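Local coordinates for pesticidal crystal protein Cry2Aa (PDB 1I5P) that kills dipteran and lepidopteran larvae by binding to their midgut epithelial cells and promoting colloid-osmotic lysis, at residues 189-194 with 198-203; 259-264 with 517-522; 293-298 with 431-436; 305-310 with 475-480. One frame throughout, in Å; residues are numbered along the deposited sequence.

Overall arrangement
Interactions 1, 2 and 3 are buried; interaction 4 is partly buried. Interaction 1 lies within the helical bundle of the N-terminal domain. Interaction 2 joins the end of that bundle to the C-terminal β-sandwich. The two are linked directly, as R189 reaches the F262 and Y264 carbonyls. Interaction 3 stays inside the middle domain. Interaction 4 runs from that domain to strand 474-477. The chemistry differs with place. Interaction 1 combines a tryptophan face with a backbone bond, and interaction 3 is purely apolar across its segments. Interactions 2 and 4 each pair one apolar contact with a bridging water. D521 of interaction 2 also packs on Y297 of interaction 3.

Interaction 1: 189-194 with 198-203; sequences RDVILN and WGISAA
W198 lays its indole over N194, just past the end of helix 170-193. W198 N donates to N194 O at 2.8 Å, close to the line of the C=O but with the N-H itself bent (140°). W198 CB lies 3.3 Å from the same N194 O, and CG is also beside it. Further out, N194 CB sits over one face of the indole, 3.5 Å from W198 CE2. This is a CH-π contact centred on the five-membered ring. N194 CG stands opposite the carbonyl carbon (chi1 -66°), which lays the amide along the ring over W198 CZ2, its plane turned only 15° from that of the indole. At the far rim, W198 CZ3 is 4.0 Å from V191 CA, and W198 CH2 is 3.9 Å from D190 CB.

The amide is held by two bonds from ND2. N194 ND2 gives D190 O a 2.9 Å bond that lies in the amide plane, and it also bonds to K71 O. D190 O takes the N194 backbone N-H as well. D190 uses its carboxylate for I73 N and L74 N. Beside the ring, V191 CG1 meets I200 CG1 at 4.2 Å, the two side chains at about a right angle.

G199 forms a Schellman motif that ends the short helix 195-198, and S201 is the N-cap of helix 202-232. The contact thus fills the corner between helices 170-193 and 202-232. I146 and T147 of helix 145-160 pack against W198 and I200, respectively.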
loop_
_atom_site.group_PDB
_atom_site.type_symbol
_atom_site.label_atom_id
_atom_site.label_comp_id
_atom_site.label_asym_id
_atom_site.label_seq_id
_atom_site.Cartn_x
_atom_site.Cartn_y
_atom_site.Cartn_z
ATOM N N ARG A 189 14.660 17.407 -5.590
ATOM C CA ARG A 189 13.393 18.118 -5.524
ATOM C C ARG A 189 13.574 19.439 -4.776
ATOM O O ARG A 189 12.975 20.448 -5.138
ATOM C CB ARG A 189 12.336 17.265 -4.811
ATOM C CG ARG A 189 10.916 17.825 -4.882
ATOM C CD ARG A 189 9.970 16.987 -4.039
ATOM N NE ARG A 189 8.559 17.320 -4.244
ATOM C CZ ARG A 189 7.804 17.964 -3.362
ATOM N NH1 ARG A 189 8.319 18.361 -2.206
ATOM N NH2 ARG A 189 6.523 18.186 -3.621
ATOM N N ASP A 190 14.401 19.430 -3.735
ATOM C CA ASP A 190 14.647 20.641 -2.955
ATOM C C ASP A 190 15.266 21.729 -3.827
ATOM O O ASP A 190 14.849 22.887 -3.772
ATOM C CB ASP A 190 15.575 20.348 -1.772
ATOM C CG ASP A 190 14.851 19.696 -0.599
ATOM O OD1 ASP A 190 13.610 19.568 -0.649
ATOM O OD2 ASP A 190 15.528 19.320 0.382
ATOM N N VAL A 191 16.258 21.360 -4.631
ATOM C CA VAL A 191 16.913 22.327 -5.506
ATOM C C VAL A 191 15.886 22.979 -6.425
ATOM O O VAL A 191 15.894 24.194 -6.624
ATOM C CB VAL A 191 17.996 21.651 -6.379
ATOM C CG1 VAL A 191 18.527 22.640 -7.415
ATOM C CG2 VAL A 191 19.127 21.140 -5.499
ATOM N N ILE A 192 14.995 22.156 -6.968
ATOM C CA ILE A 192 13.955 22.626 -7.876
ATOM C C ILE A 192 12.967 23.597 -7.224
ATOM O O ILE A 192 12.764 24.714 -7.714
ATOM C CB ILE A 192 13.145 21.438 -8.448
ATOM C CG1 ILE A 192 14.068 20.535 -9.279
ATOM C CG2 ILE A 192 11.975 21.953 -9.279
ATOM C CD1 ILE A 192 13.428 19.240 -9.731
ATOM N N LEU A 193 12.357 23.167 -6.123
ATOM C CA LEU A 193 11.355 23.973 -5.429
ATOM C C LEU A 193 11.881 25.188 -4.668
ATOM O O LEU A 193 11.111 26.072 -4.293
ATOM C CB LEU A 193 10.540 23.080 -4.485
ATOM C CG LEU A 193 9.739 21.971 -5.188
ATOM C CD1 LEU A 193 9.018 21.105 -4.162
ATOM C CD2 LEU A 193 8.741 22.602 -6.162
ATOM N N ASN A 194 13.189 25.233 -4.453
ATOM C CA ASN A 194 13.817 26.342 -3.742
ATOM C C ASN A 194 14.801 27.073 -4.649
ATOM O O ASN A 194 15.656 27.825 -4.174
ATOM C CB ASN A 194 14.547 25.811 -2.508
ATOM C CG ASN A 194 13.596 25.244 -1.480
ATOM O OD1 ASN A 194 13.033 25.983 -0.677
ATOM N ND2 ASN A 194 13.394 23.929 -1.512
ATOM N N TRP A 198 17.308 29.920 -3.420
ATOM C CA TRP A 198 18.710 29.556 -3.240
ATOM C C TRP A 198 19.665 30.190 -4.243
ATOM O O TRP A 198 20.875 29.983 -4.169
ATOM C CB TRP A 198 18.862 28.031 -3.283
ATOM C CG TRP A 198 18.222 27.329 -2.116
ATOM C CD1 TRP A 198 17.565 27.907 -1.065
ATOM C CD2 TRP A 198 18.193 25.917 -1.878
ATOM N NE1 TRP A 198 17.131 26.943 -0.188
ATOM C CE2 TRP A 198 17.504 25.712 -0.662
ATOM C CE3 TRP A 198 18.684 24.805 -2.576
ATOM C CZ2 TRP A 198 17.293 24.437 -0.128
ATOM C CZ3 TRP A 198 18.474 23.535 -2.044
ATOM C CH2 TRP A 198 17.783 23.364 -0.830
ATOM N N GLY A 199 19.121 30.965 -5.175
ATOM C CA GLY A 199 19.954 31.612 -6.171
ATOM C C GLY A 199 20.366 30.686 -7.301
ATOM O O GLY A 199 21.362 30.929 -7.978
ATOM N N ILE A 200 19.597 29.622 -7.507
ATOM C CA ILE A 200 19.881 28.651 -8.558
ATOM C C ILE A 200 19.634 29.258 -9.935
ATOM O O ILE A 200 18.631 29.936 -10.146
ATOM C CB ILE A 200 18.993 27.391 -8.387
ATOM C CG1 ILE A 200 19.320 26.704 -7.056
ATOM C CG2 ILE A 200 19.189 26.440 -9.557
ATOM C CD1 ILE A 200 20.781 26.305 -6.902
ATOM N N SER A 201 20.550 29.015 -10.870
ATOM C CA SER A 201 20.410 29.544 -12.223
ATOM C C SER A 201 19.337 28.793 -12.992
ATOM O O SER A 201 18.928 27.699 -12.608
ATOM C CB SER A 201 21.731 29.438 -12.989
ATOM O OG SER A 201 21.988 28.097 -13.377
ATOM N N ALA A 202 18.894 29.387 -14.092
ATOM C CA ALA A 202 17.872 28.776 -14.930
ATOM C C ALA A 202 18.406 27.492 -15.545
ATOM O O ALA A 202 17.685 26.506 -15.659
ATOM C CB ALA A 202 17.453 29.748 -16.026
ATOM N N ALA A 203 19.676 27.511 -15.932
ATOM C CA ALA A 203 20.309 26.349 -16.541
ATOM C C ALA A 203 20.386 25.190 -15.556
ATOM O O ALA A 203 20.152 24.037 -15.912
ATOM C CB ALA A 203 21.702 26.712 -17.030
#

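Interaction 2: 259-264 with 517-522; sequences WSLFKY and GNQGDS
L261 and Q519 touch across the seam, while the F262 and Y264 rings take no part between the two segments. The F262 ring has W259 CA over one face, toward the rim. The Y264 ring has K263 CG over one face, again off centre. Across the contact, L261 CD1 touches Q519 CG at 3.9 Å, and the two side chains run obliquely to each other. V269 packs on both L261 and Q519.

The polar part is made through water. S260 OG is 3.7 Å from G517 O, and a water spans the pair. It lies 2.9 Å from S260 OG and donates to G517 O at 2.6 Å. The serine meets it with OG set between the backbone N and the carbonyl carbon (chi1 59°). On the other side of the seam, N518 ND2 bonds G520 O at 3.2 Å, from above the carbonyl plane, and also reaches M620 O. R548 of strand 541-550 gives its NH2 to S260 O, and K263 forms salt bridges with D578 and D589.

Two type I turns, W259 to F262 and L261 to Y264, carry the chain out of helix 238-259. This is an interdomain seam of a three-domain Cry toxin, where the helical bundle meets the C-terminal β-sandwich.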
loop_
_atom_site.group_PDB
_atom_site.type_symbol
_atom_site.label_atom_id
_atom_site.label_comp_id
_atom_site.label_asym_id
_atom_site.label_seq_id
_atom_site.Cartn_x
_atom_site.Cartn_y
_atom_site.Cartn_z
ATOM N N TRP A 259 8.243 8.534 -5.030
ATOM C CA TRP A 259 9.234 9.205 -5.879
ATOM C C TRP A 259 8.647 9.763 -7.174
ATOM O O TRP A 259 8.920 10.906 -7.540
ATOM C CB TRP A 259 10.377 8.253 -6.235
ATOM C CG TRP A 259 11.154 7.750 -5.062
ATOM C CD1 TRP A 259 11.227 8.310 -3.813
ATOM C CD2 TRP A 259 11.986 6.589 -5.029
ATOM N NE1 TRP A 259 12.053 7.562 -3.007
ATOM C CE2 TRP A 259 12.532 6.498 -3.727
ATOM C CE3 TRP A 259 12.324 5.610 -5.972
ATOM C CZ2 TRP A 259 13.396 5.471 -3.346
ATOM C CZ3 TRP A 259 13.185 4.588 -5.593
ATOM C CH2 TRP A 259 13.708 4.527 -4.290
ATOM N N SER A 260 7.848 8.955 -7.863
ATOM C CA SER A 260 7.250 9.386 -9.116
ATOM C C SER A 260 6.140 10.409 -8.887
ATOM O O SER A 260 5.474 10.828 -9.834
ATOM C CB SER A 260 6.721 8.179 -9.905
ATOM O OG SER A 260 5.751 7.460 -9.170
ATOM N N LEU A 261 5.937 10.797 -7.628
ATOM C CA LEU A 261 4.931 11.805 -7.293
ATOM C C LEU A 261 5.619 13.061 -6.761
ATOM O O LEU A 261 4.967 14.064 -6.493
ATOM C CB LEU A 261 3.930 11.268 -6.254
ATOM C CG LEU A 261 2.997 10.163 -6.768
ATOM C CD1 LEU A 261 2.081 9.707 -5.649
ATOM C CD2 LEU A 261 2.186 10.671 -7.968
ATOM N N PHE A 262 6.940 13.003 -6.609
ATOM C CA PHE A 262 7.700 14.160 -6.132
ATOM C C PHE A 262 7.503 15.322 -7.108
ATOM O O PHE A 262 7.631 16.490 -6.743
ATOM C CB PHE A 262 9.196 13.836 -6.044
ATOM C CG PHE A 262 9.638 13.256 -4.719
ATOM C CD1 PHE A 262 10.991 13.047 -4.468
ATOM C CD2 PHE A 262 8.722 12.947 -3.720
ATOM C CE1 PHE A 262 11.428 12.543 -3.246
ATOM C CE2 PHE A 262 9.146 12.444 -2.491
ATOM C CZ PHE A 262 10.500 12.242 -2.251
ATOM N N LYS A 263 7.195 14.984 -8.357
ATOM C CA LYS A 263 6.976 15.980 -9.402
ATOM C C LYS A 263 5.717 16.805 -9.120
ATOM O O LYS A 263 5.457 17.801 -9.793
ATOM C CB LYS A 263 6.839 15.290 -10.766
ATOM C CG LYS A 263 5.495 14.581 -10.944
ATOM C CD LYS A 263 5.523 13.388 -11.910
ATOM C CE LYS A 263 5.417 13.774 -13.371
ATOM N NZ LYS A 263 5.009 12.585 -14.181
ATOM N N TYR A 264 4.930 16.380 -8.136
ATOM C CA TYR A 264 3.706 17.098 -7.775
ATOM C C TYR A 264 3.800 17.781 -6.416
ATOM O O TYR A 264 4.586 17.383 -5.555
ATOM C CB TYR A 264 2.503 16.143 -7.758
ATOM C CG TYR A 264 2.112 15.599 -9.113
ATOM C CD1 TYR A 264 2.364 14.270 -9.450
ATOM C CD2 TYR A 264 1.521 16.425 -10.073
ATOM C CE1 TYR A 264 2.043 13.773 -10.718
ATOM C CE2 TYR A 264 1.202 15.941 -11.342
ATOM C CZ TYR A 264 1.467 14.618 -11.657
ATOM O OH TYR A 264 1.196 14.157 -12.922
ATOM N N GLY A 517 5.360 0.714 -7.736
ATOM C CA GLY A 517 5.562 2.131 -7.474
ATOM C C GLY A 517 4.391 2.964 -7.960
ATOM O O GLY A 517 4.581 4.056 -8.493
ATOM N N ASN A 518 3.177 2.456 -7.762
ATOM C CA ASN A 518 1.968 3.133 -8.222
ATOM C C ASN A 518 0.942 3.411 -7.116
ATOM O O ASN A 518 -0.230 3.669 -7.405
ATOM C CB ASN A 518 1.319 2.278 -9.316
ATOM C CG ASN A 518 0.131 2.954 -9.972
ATOM O OD1 ASN A 518 0.252 4.043 -10.530
ATOM N ND2 ASN A 518 -1.029 2.305 -9.910
ATOM N N GLN A 519 1.379 3.373 -5.860
ATOM C CA GLN A 519 0.482 3.599 -4.721
ATOM C C GLN A 519 -0.712 2.650 -4.796
ATOM O O GLN A 519 -1.844 3.025 -4.502
ATOM C CB GLN A 519 -0.014 5.048 -4.690
ATOM C CG GLN A 519 1.081 6.098 -4.532
ATOM C CD GLN A 519 1.736 6.094 -3.157
ATOM O OE1 GLN A 519 2.636 6.891 -2.890
ATOM N NE2 GLN A 519 1.285 5.203 -2.278
ATOM N N GLY A 520 -0.446 1.412 -5.188
ATOM C CA GLY A 520 -1.506 0.427 -5.296
ATOM C C GLY A 520 -1.503 -0.202 -6.668
ATOM O O GLY A 520 -0.754 0.224 -7.542
ATOM N N ASP A 521 -2.341 -1.211 -6.876
ATOM C CA ASP A 521 -2.376 -1.875 -8.173
ATOM C C ASP A 521 -3.160 -1.079 -9.206
ATOM O O ASP A 521 -3.858 -0.118 -8.878
ATOM C CB ASP A 521 -2.957 -3.289 -8.036
ATOM C CG ASP A 521 -2.122 -4.176 -7.126
ATOM O OD1 ASP A 521 -0.914 -3.883 -6.950
ATOM O OD2 ASP A 521 -2.666 -5.172 -6.592
ATOM N N SER A 522 -3.027 -1.481 -10.465
ATOM C CA SER A 522 -3.720 -0.808 -11.551
ATOM C C SER A 522 -4.902 -1.633 -12.049
ATOM O O SER A 522 -5.057 -2.808 -11.692
ATOM C CB SER A 522 -2.756 -0.536 -12.713
ATOM O OG SER A 522 -2.277 -1.746 -13.281
HETATM O O HOH W 1 6.272 4.866 -10.235
#

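Interaction 3: 293-298 with 431-436; sequences WPFLYS and LVIRNE
I433 packs against F295 and L296, and every contact between the two segments is apolar. Both ends of I433 reach the ring, and CD1 alone also reaches the leucine. I433 CG2 touches F295 CE2 at 3.9 Å, approaching the ring obliquely. I433 CD1 reaches L296 CD2, also at 3.9 Å, and lies 4.1 Å from F295 CE2. The F295 ring is brought there by CG standing opposite the backbone N (chi1 163°). The I433 chain is extended (chi2 170°), which carries CD1 across to the leucine.

Hydrogen bonds and charges stay within each segment or go outside. S298 OG donates to F295 O at 2.7 Å and is hydrogen-bonded to L442 N. R434 NH1 makes a 2.8 Å salt bridge with E436 OE2. The I433 backbone N bonds to Q286 OE1.

Helix 293-300 thus packs on the approach to helix 435-438, for which R434 is the N-cap. L438 of that helix touches F295 and I433. F288 of strand 287-289 touches L296 and I433, and L238 of helix 238-259 lies on L296.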
loop_
_atom_site.group_PDB
_atom_site.type_symbol
_atom_site.label_atom_id
_atom_site.label_comp_id
_atom_site.label_asym_id
_atom_site.label_seq_id
_atom_site.Cartn_x
_atom_site.Cartn_y
_atom_site.Cartn_z
ATOM N N TRP A 293 1.102 -16.161 -7.389
ATOM C CA TRP A 293 0.802 -14.849 -6.830
ATOM C C TRP A 293 -0.335 -14.100 -7.518
ATOM O O TRP A 293 -1.231 -13.590 -6.844
ATOM C CB TRP A 293 2.071 -13.982 -6.798
ATOM C CG TRP A 293 1.878 -12.649 -6.123
ATOM C CD1 TRP A 293 2.244 -11.426 -6.611
ATOM C CD2 TRP A 293 1.226 -12.401 -4.870
ATOM N NE1 TRP A 293 1.849 -10.431 -5.744
ATOM C CE2 TRP A 293 1.224 -11.000 -4.669
ATOM C CE3 TRP A 293 0.640 -13.224 -3.900
ATOM C CZ2 TRP A 293 0.655 -10.403 -3.534
ATOM C CZ3 TRP A 293 0.073 -12.628 -2.767
ATOM C CH2 TRP A 293 0.086 -11.231 -2.600
ATOM N N PRO A 294 -0.322 -14.025 -8.862
ATOM C CA PRO A 294 -1.389 -13.317 -9.574
ATOM C C PRO A 294 -2.764 -13.762 -9.124
ATOM O O PRO A 294 -3.643 -12.935 -8.886
ATOM C CB PRO A 294 -1.098 -13.648 -11.035
ATOM C CG PRO A 294 0.407 -13.678 -11.043
ATOM C CD PRO A 294 0.680 -14.531 -9.816
ATOM N N PHE A 295 -2.949 -15.073 -8.994
ATOM C CA PHE A 295 -4.234 -15.588 -8.548
ATOM C C PHE A 295 -4.553 -15.102 -7.146
ATOM O O PHE A 295 -5.656 -14.615 -6.885
ATOM C CB PHE A 295 -4.263 -17.119 -8.527
ATOM C CG PHE A 295 -5.394 -17.677 -7.700
ATOM C CD1 PHE A 295 -6.687 -17.756 -8.218
ATOM C CD2 PHE A 295 -5.186 -18.035 -6.372
ATOM C CE1 PHE A 295 -7.753 -18.174 -7.428
ATOM C CE2 PHE A 295 -6.253 -18.458 -5.566
ATOM C CZ PHE A 295 -7.539 -18.526 -6.100
ATOM N N LEU A 296 -3.587 -15.250 -6.244
ATOM C CA LEU A 296 -3.778 -14.859 -4.851
ATOM C C LEU A 296 -4.182 -13.402 -4.645
ATOM O O LEU A 296 -5.159 -13.120 -3.957
ATOM C CB LEU A 296 -2.517 -15.182 -4.042
ATOM C CG LEU A 296 -2.233 -16.681 -3.893
ATOM C CD1 LEU A 296 -0.868 -16.913 -3.236
ATOM C CD2 LEU A 296 -3.352 -17.320 -3.074
ATOM N N TYR A 297 -3.452 -12.466 -5.239
ATOM C CA TYR A 297 -3.822 -11.077 -5.039
ATOM C C TYR A 297 -5.082 -10.683 -5.816
ATOM O O TYR A 297 -5.746 -9.708 -5.468
ATOM C CB TYR A 297 -2.640 -10.143 -5.352
ATOM C CG TYR A 297 -2.289 -9.935 -6.807
ATOM C CD1 TYR A 297 -3.145 -9.242 -7.664
ATOM C CD2 TYR A 297 -1.059 -10.352 -7.308
ATOM C CE1 TYR A 297 -2.783 -8.966 -8.979
ATOM C CE2 TYR A 297 -0.685 -10.077 -8.630
ATOM C CZ TYR A 297 -1.554 -9.380 -9.454
ATOM O OH TYR A 297 -1.178 -9.069 -10.743
ATOM N N SER A 298 -5.431 -11.445 -6.854
ATOM C CA SER A 298 -6.643 -11.134 -7.612
ATOM C C SER A 298 -7.827 -11.545 -6.746
ATOM O O SER A 298 -8.916 -10.973 -6.843
ATOM C CB SER A 298 -6.680 -11.887 -8.953
ATOM O OG SER A 298 -6.986 -13.261 -8.787
ATOM N N LEU A 431 -7.762 -25.007 2.841
ATOM C CA LEU A 431 -6.537 -25.730 3.172
ATOM C C LEU A 431 -5.684 -25.953 1.925
ATOM O O LEU A 431 -4.466 -25.777 1.951
ATOM C CB LEU A 431 -6.860 -27.078 3.824
ATOM C CG LEU A 431 -5.644 -27.927 4.229
ATOM C CD1 LEU A 431 -4.799 -27.172 5.245
ATOM C CD2 LEU A 431 -6.114 -29.259 4.806
ATOM N N VAL A 432 -6.330 -26.326 0.829
ATOM C CA VAL A 432 -5.621 -26.566 -0.423
ATOM C C VAL A 432 -6.343 -25.906 -1.588
ATOM O O VAL A 432 -7.519 -26.182 -1.837
ATOM C CB VAL A 432 -5.502 -28.083 -0.729
ATOM C CG1 VAL A 432 -4.675 -28.293 -1.989
ATOM C CG2 VAL A 432 -4.872 -28.814 0.448
ATOM N N ILE A 433 -5.641 -25.029 -2.296
ATOM C CA ILE A 433 -6.212 -24.358 -3.455
ATOM C C ILE A 433 -5.867 -25.220 -4.660
ATOM O O ILE A 433 -4.705 -25.562 -4.869
ATOM C CB ILE A 433 -5.600 -22.964 -3.668
ATOM C CG1 ILE A 433 -5.838 -22.099 -2.430
ATOM C CG2 ILE A 433 -6.194 -22.324 -4.921
ATOM C CD1 ILE A 433 -5.082 -20.793 -2.439
ATOM N N ARG A 434 -6.878 -25.574 -5.446
ATOM C CA ARG A 434 -6.684 -26.409 -6.627
ATOM C C ARG A 434 -5.764 -25.716 -7.626
ATOM O O ARG A 434 -5.757 -24.486 -7.720
ATOM C CB ARG A 434 -8.039 -26.695 -7.290
ATOM C CG ARG A 434 -9.172 -26.943 -6.296
ATOM C CD ARG A 434 -10.424 -27.513 -6.959
ATOM N NE ARG A 434 -11.141 -26.584 -7.835
ATOM C CZ ARG A 434 -11.399 -26.815 -9.122
ATOM N NH1 ARG A 434 -10.984 -27.941 -9.688
ATOM N NH2 ARG A 434 -12.101 -25.944 -9.840
ATOM N N ASN A 435 -4.978 -26.490 -8.369
ATOM C CA ASN A 435 -4.100 -25.891 -9.365
ATOM C C ASN A 435 -4.970 -25.240 -10.429
ATOM O O ASN A 435 -4.545 -24.296 -11.086
ATOM C CB ASN A 435 -3.191 -26.938 -10.018
ATOM C CG ASN A 435 -2.058 -27.391 -9.110
ATOM O OD1 ASN A 435 -1.576 -26.638 -8.263
ATOM N ND2 ASN A 435 -1.607 -28.628 -9.308
ATOM N N GLU A 436 -6.191 -25.745 -10.594
ATOM C CA GLU A 436 -7.109 -25.183 -11.579
ATOM C C GLU A 436 -7.463 -23.752 -11.204
ATOM O O GLU A 436 -7.771 -22.933 -12.073
ATOM C CB GLU A 436 -8.387 -26.018 -11.686
ATOM C CG GLU A 436 -8.174 -27.451 -12.171
ATOM C CD GLU A 436 -7.993 -28.438 -11.026
ATOM O OE1 GLU A 436 -6.987 -28.330 -10.291
ATOM O OE2 GLU A 436 -8.855 -29.325 -10.867
#

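Interaction 4: 305-310 with 475-480; sequences NYILSG and YAANEN
I307 points its side chain at A477, and the fit is tight. CG1 lies opposite the carbonyl carbon (chi1 -63°), and the chain then runs on fully extended (chi2 178°). This brings I307 CD1 to 3.4 Å from both A477 CB and A477 CA, closer than usual for two carbons. I307 CD1 also lies 4.0 Å from the A476 carbonyl carbon.

Y306 makes the second contact. Its CG is beside the backbone N (chi1 -76°), and the ring swings round toward the end of 475-480. There the ring presents its edge. Y306 CE2 comes within 3.2 Å of N480 O, which lies near the ring plane. The phenol continues to a water at 2.6 Å from Y306 OH, also in the ring plane. That water donates to N480 O at 2.8 Å, so the carbonyl is met by both ring edge and water. The N480 amide turns to other partners: OD1 bonds T482 OG1, and ND2 bonds T502 O. Within 475-480, N478 OD1 accepts from E479 N at 2.8 Å.

The contact joins the run-in to strand 308-321 with the end of strand 474-477. S309 and G310, facing N341, form a classic β bulge at the start of strand 308-321. M483 of strand 483-486 packs on I307. Near the N-terminus, L5 lies on A477 and S7 bonds S309, while strand 329-342 touches Y306 through Y342.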
loop_
_atom_site.group_PDB
_atom_site.type_symbol
_atom_site.label_atom_id
_atom_site.label_comp_id
_atom_site.label_asym_id
_atom_site.label_seq_id
_atom_site.Cartn_x
_atom_site.Cartn_y
_atom_site.Cartn_z
ATOM N N ASN A 305 -13.572 -2.323 -3.904
ATOM C CA ASN A 305 -14.222 -1.031 -4.067
ATOM C C ASN A 305 -15.459 -0.888 -3.182
ATOM O O ASN A 305 -16.072 0.177 -3.120
ATOM C CB ASN A 305 -14.584 -0.807 -5.537
ATOM C CG ASN A 305 -15.522 -1.864 -6.079
ATOM O OD1 ASN A 305 -15.356 -3.052 -5.822
ATOM N ND2 ASN A 305 -16.515 -1.431 -6.851
ATOM N N TYR A 306 -15.817 -1.962 -2.484
ATOM C CA TYR A 306 -16.966 -1.930 -1.589
ATOM C C TYR A 306 -16.528 -1.654 -0.154
ATOM O O TYR A 306 -15.334 -1.706 0.162
ATOM C CB TYR A 306 -17.732 -3.255 -1.648
ATOM C CG TYR A 306 -18.581 -3.396 -2.890
ATOM C CD1 TYR A 306 -18.034 -3.861 -4.082
ATOM C CD2 TYR A 306 -19.918 -2.998 -2.888
ATOM C CE1 TYR A 306 -18.794 -3.920 -5.249
ATOM C CE2 TYR A 306 -20.687 -3.052 -4.046
ATOM C CZ TYR A 306 -20.122 -3.511 -5.220
ATOM O OH TYR A 306 -20.894 -3.541 -6.356
ATOM N N ILE A 307 -17.495 -1.353 0.706
ATOM C CA ILE A 307 -17.207 -1.068 2.106
ATOM C C ILE A 307 -17.415 -2.311 2.963
ATOM O O ILE A 307 -18.540 -2.779 3.150
ATOM C CB ILE A 307 -18.077 0.095 2.618
ATOM C CG1 ILE A 307 -17.716 1.366 1.834
ATOM C CG2 ILE A 307 -17.874 0.298 4.114
ATOM C CD1 ILE A 307 -18.523 2.587 2.205
ATOM N N LEU A 308 -16.303 -2.843 3.464
ATOM C CA LEU A 308 -16.286 -4.048 4.294
ATOM C C LEU A 308 -17.194 -3.934 5.506
ATOM O O LEU A 308 -17.069 -3.005 6.306
ATOM C CB LEU A 308 -14.852 -4.335 4.752
ATOM C CG LEU A 308 -14.599 -5.567 5.628
ATOM C CD1 LEU A 308 -14.962 -6.827 4.854
ATOM C CD2 LEU A 308 -13.128 -5.609 6.054
ATOM N N SER A 309 -18.091 -4.901 5.646
ATOM C CA SER A 309 -19.034 -4.920 6.754
ATOM C C SER A 309 -18.667 -5.990 7.774
ATOM O O SER A 309 -18.685 -5.746 8.980
ATOM C CB SER A 309 -20.445 -5.182 6.230
ATOM O OG SER A 309 -21.369 -5.239 7.299
ATOM N N GLY A 310 -18.336 -7.179 7.280
ATOM C CA GLY A 310 -17.978 -8.270 8.164
ATOM C C GLY A 310 -17.855 -9.601 7.448
ATOM O O GLY A 310 -17.614 -9.653 6.245
ATOM N N TYR A 475 -16.247 9.303 2.109
ATOM C CA TYR A 475 -17.368 10.105 2.567
ATOM C C TYR A 475 -18.483 9.220 3.103
ATOM O O TYR A 475 -18.981 9.424 4.207
ATOM C CB TYR A 475 -17.905 10.963 1.420
ATOM C CG TYR A 475 -19.137 11.743 1.803
ATOM C CD1 TYR A 475 -19.108 12.643 2.868
ATOM C CD2 TYR A 475 -20.338 11.565 1.120
ATOM C CE1 TYR A 475 -20.246 13.348 3.246
ATOM C CE2 TYR A 475 -21.484 12.263 1.488
ATOM C CZ TYR A 475 -21.431 13.153 2.552
ATOM O OH TYR A 475 -22.560 13.852 2.917
ATOM N N ALA A 476 -18.876 8.234 2.307
ATOM C CA ALA A 476 -19.938 7.315 2.691
ATOM C C ALA A 476 -20.064 6.239 1.630
ATOM O O ALA A 476 -19.335 6.239 0.641
ATOM C CB ALA A 476 -21.265 8.069 2.822
ATOM N N ALA A 477 -20.984 5.312 1.848
ATOM C CA ALA A 477 -21.217 4.256 0.885
ATOM C C ALA A 477 -22.202 4.811 -0.116
ATOM O O ALA A 477 -23.165 5.487 0.258
ATOM C CB ALA A 477 -21.804 3.039 1.562
ATOM N N ASN A 478 -21.952 4.541 -1.390
ATOM C CA ASN A 478 -22.847 4.993 -2.434
ATOM C C ASN A 478 -24.082 4.093 -2.324
ATOM O O ASN A 478 -24.088 3.116 -1.570
ATOM C CB ASN A 478 -22.192 4.804 -3.799
ATOM C CG ASN A 478 -22.692 5.795 -4.819
ATOM O OD1 ASN A 478 -23.848 6.228 -4.769
ATOM N ND2 ASN A 478 -21.828 6.158 -5.758
ATOM N N GLU A 479 -25.128 4.414 -3.067
ATOM C CA GLU A 479 -26.332 3.595 -3.024
ATOM C C GLU A 479 -26.063 2.129 -3.404
ATOM O O GLU A 479 -26.779 1.228 -2.954
ATOM C CB GLU A 479 -27.407 4.197 -3.935
ATOM C CG GLU A 479 -26.964 4.449 -5.369
ATOM C CD GLU A 479 -27.994 5.233 -6.169
ATOM O OE1 GLU A 479 -27.717 5.567 -7.343
ATOM O OE2 GLU A 479 -29.080 5.520 -5.623
ATOM N N ASN A 480 -25.026 1.882 -4.204
ATOM C CA ASN A 480 -24.714 0.512 -4.614
ATOM C C ASN A 480 -23.735 -0.195 -3.668
ATOM O O ASN A 480 -23.341 -1.341 -3.899
ATOM C CB ASN A 480 -24.189 0.497 -6.058
ATOM C CG ASN A 480 -22.737 0.921 -6.173
ATOM O OD1 ASN A 480 -22.203 1.623 -5.310
ATOM N ND2 ASN A 480 -22.091 0.507 -7.262
HETATM O O HOH W 2 -23.438 -3.333 -5.905
#